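Local coordinates for cupin 2, conserved barrel domain protein (PDB 3ES1), which is of unknown function but has a cupin-like beta-barrel fold and forms an assembly of two chains, at residues 62-66 / 67-71. Numbering follows the deposited sequence.
Sequences DETDG and RQREA
A salt bridge joins Asp-62 to Arg-69: NH1 of Arg-69 donates to OD2 of Asp-62 at 2.8 Å, on its syn lone pair. The carboxylate meets the edge of the guanidinium with the two planes turned 69° apart. Arg-69 turns back past Gly-66 toward Asp-62 because its chain, extended through chi2, bends at chi3 (-49°). CG2 of Thr-64 lies over one guanidinium face. Water 1 sits at the same group's edge, accepting from NH2 of Arg-69 and donating to the carbonyl oxygens of Asp-62 and Thr-64.

OD1 of Asp-62 closes an Asx turn, taking the backbone N of Thr-64 at 3.0 Å from above the carboxylate plane, and the hydroxyl OG1 of Thr-64, at a short 2.5 Å, on its syn lone pair. With an alanine at Asp-62, the guanidinium of Arg-69 is likely to lose its charged mate, and Thr-64 N and OG1 the acceptor they share.

All of this lies in the irregular surface loop between strands 45-53 and 79-86 of the cupin-like fold. Thr-52, on strand 45-53, accepts from NE of Arg-69 and bonds O of Gly-66 with its OG1, and Arg-131 of the second subunit reaches the carbonyl oxygen of Asp-62.

A side-chain bond and a backbone bond hold the chain round Asp-65. With CG anti to the backbone N (chi1 -172°), its carboxylate lies alongside Arg-67, and OD1 of Asp-65 accepts from the backbone N of Arg-67 at 2.8 Å, on the anti side, tilted out of the carboxylate plane, a second Asx turn; Arg-16 forms a salt bridge to the same oxygen. The carbonyl O of Asp-65 receives N of Gln-68 at 2.9 Å, closing a type I beta turn over 65-68. Water 2 links OD2 of Asp-65 to NE2 of Gln-68.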
loop_
_atom_site.group_PDB
_atom_site.type_symbol
_atom_site.label_atom_id
_atom_site.label_comp_id
_atom_site.label_asym_id
_atom_site.label_seq_id
_atom_site.Cartn_x
_atom_site.Cartn_y
_atom_site.Cartn_z
ATOM N N ASP A 62 1.016 14.140 14.050
ATOM C CA ASP A 62 0.698 13.074 15.005
ATOM C C ASP A 62 1.878 12.122 15.083
ATOM O O ASP A 62 2.153 11.375 14.153
ATOM C CB ASP A 62 -0.571 12.310 14.582
ATOM C CG ASP A 62 -0.933 11.184 15.534
ATOM O OD1 ASP A 62 -0.282 11.067 16.595
ATOM O OD2 ASP A 62 -1.850 10.393 15.206
ATOM N N GLU A 63 2.553 12.197 16.222
ATOM C CA GLU A 63 3.816 11.500 16.480
ATOM C C GLU A 63 3.581 10.104 17.051
ATOM O O GLU A 63 4.527 9.363 17.313
ATOM C CB GLU A 63 4.705 12.365 17.398
ATOM C CG GLU A 63 5.143 13.709 16.769
ATOM C CD GLU A 63 5.876 13.548 15.403
ATOM O OE1 GLU A 63 6.734 12.612 15.332
ATOM O OE2 GLU A 63 5.613 14.340 14.409
ATOM N N THR A 64 2.323 9.729 17.224
ATOM C CA THR A 64 1.990 8.342 17.634
ATOM C C THR A 64 2.558 7.275 16.721
ATOM O O THR A 64 2.448 7.381 15.506
ATOM C CB THR A 64 0.468 8.091 17.639
ATOM O OG1 THR A 64 -0.181 9.184 18.287
ATOM C CG2 THR A 64 0.121 6.774 18.373
ATOM N N ASP A 65 3.118 6.226 17.319
ATOM C CA ASP A 65 3.422 4.993 16.573
ATOM C C ASP A 65 2.127 4.303 16.159
ATOM O O ASP A 65 1.304 3.935 16.993
ATOM C CB ASP A 65 4.307 4.026 17.368
ATOM C CG ASP A 65 4.772 2.868 16.544
ATOM O OD1 ASP A 65 4.092 2.454 15.585
ATOM O OD2 ASP A 65 5.819 2.313 16.847
ATOM N N GLY A 66 1.950 4.195 14.845
ATOM C CA GLY A 66 0.746 3.689 14.254
ATOM C C GLY A 66 0.464 2.244 14.627
ATOM O O GLY A 66 -0.674 1.780 14.560
ATOM N N ARG A 67 1.506 1.564 15.088
ATOM C CA ARG A 67 1.414 0.155 15.439
ATOM C C ARG A 67 0.859 0.034 16.870
ATOM O O ARG A 67 0.374 -0.999 17.282
ATOM C CB ARG A 67 2.800 -0.505 15.295
ATOM C CG ARG A 67 2.915 -1.861 15.765
ATOM C CD ARG A 67 4.348 -2.387 15.525
ATOM N NE ARG A 67 4.571 -2.899 14.180
ATOM C CZ ARG A 67 5.762 -3.033 13.588
ATOM N NH1 ARG A 67 6.876 -2.719 14.219
ATOM N NH2 ARG A 67 5.846 -3.495 12.354
ATOM N N GLN A 68 0.862 1.149 17.584
ATOM C CA GLN A 68 0.504 1.154 18.993
ATOM C C GLN A 68 -0.608 2.132 19.274
ATOM O O GLN A 68 -0.695 2.677 20.360
ATOM C CB GLN A 68 1.712 1.540 19.861
ATOM C CG GLN A 68 2.938 0.673 19.693
ATOM C CD GLN A 68 2.715 -0.766 20.150
ATOM O OE1 GLN A 68 1.843 -1.047 20.991
ATOM N NE2 GLN A 68 3.512 -1.685 19.614
ATOM N N ARG A 69 -1.425 2.404 18.290
ATOM C CA ARG A 69 -2.507 3.363 18.433
ATOM C C ARG A 69 -3.729 2.713 19.055
ATOM O O ARG A 69 -4.154 1.622 18.655
ATOM C CB ARG A 69 -2.833 3.950 17.051
ATOM C CG ARG A 69 -3.899 4.990 17.007
ATOM C CD ARG A 69 -4.210 5.418 15.557
ATOM N NE ARG A 69 -3.045 5.741 14.748
ATOM C CZ ARG A 69 -2.388 6.885 14.836
ATOM N NH1 ARG A 69 -2.751 7.773 15.761
ATOM N NH2 ARG A 69 -1.368 7.151 14.034
ATOM N N GLU A 70 -4.271 3.397 20.054
ATOM C CA GLU A 70 -5.549 3.024 20.672
ATOM C C GLU A 70 -6.637 2.927 19.626
ATOM O O GLU A 70 -6.699 3.686 18.668
ATOM C CB GLU A 70 -5.963 4.041 21.745
ATOM N N ALA A 71 -7.517 1.978 19.857
ATOM C CA ALA A 71 -8.678 1.760 18.987
ATOM C C ALA A 71 -9.576 2.991 18.942
ATOM O O ALA A 71 -9.868 3.585 19.980
ATOM C CB ALA A 71 -9.479 0.524 19.476
HETATM O O HOH W 1 0.970 8.886 13.918
HETATM O O HOH W 2 5.772 -0.440 18.150
HETATM O O HOH W 3 -2.280 0.561 16.222
#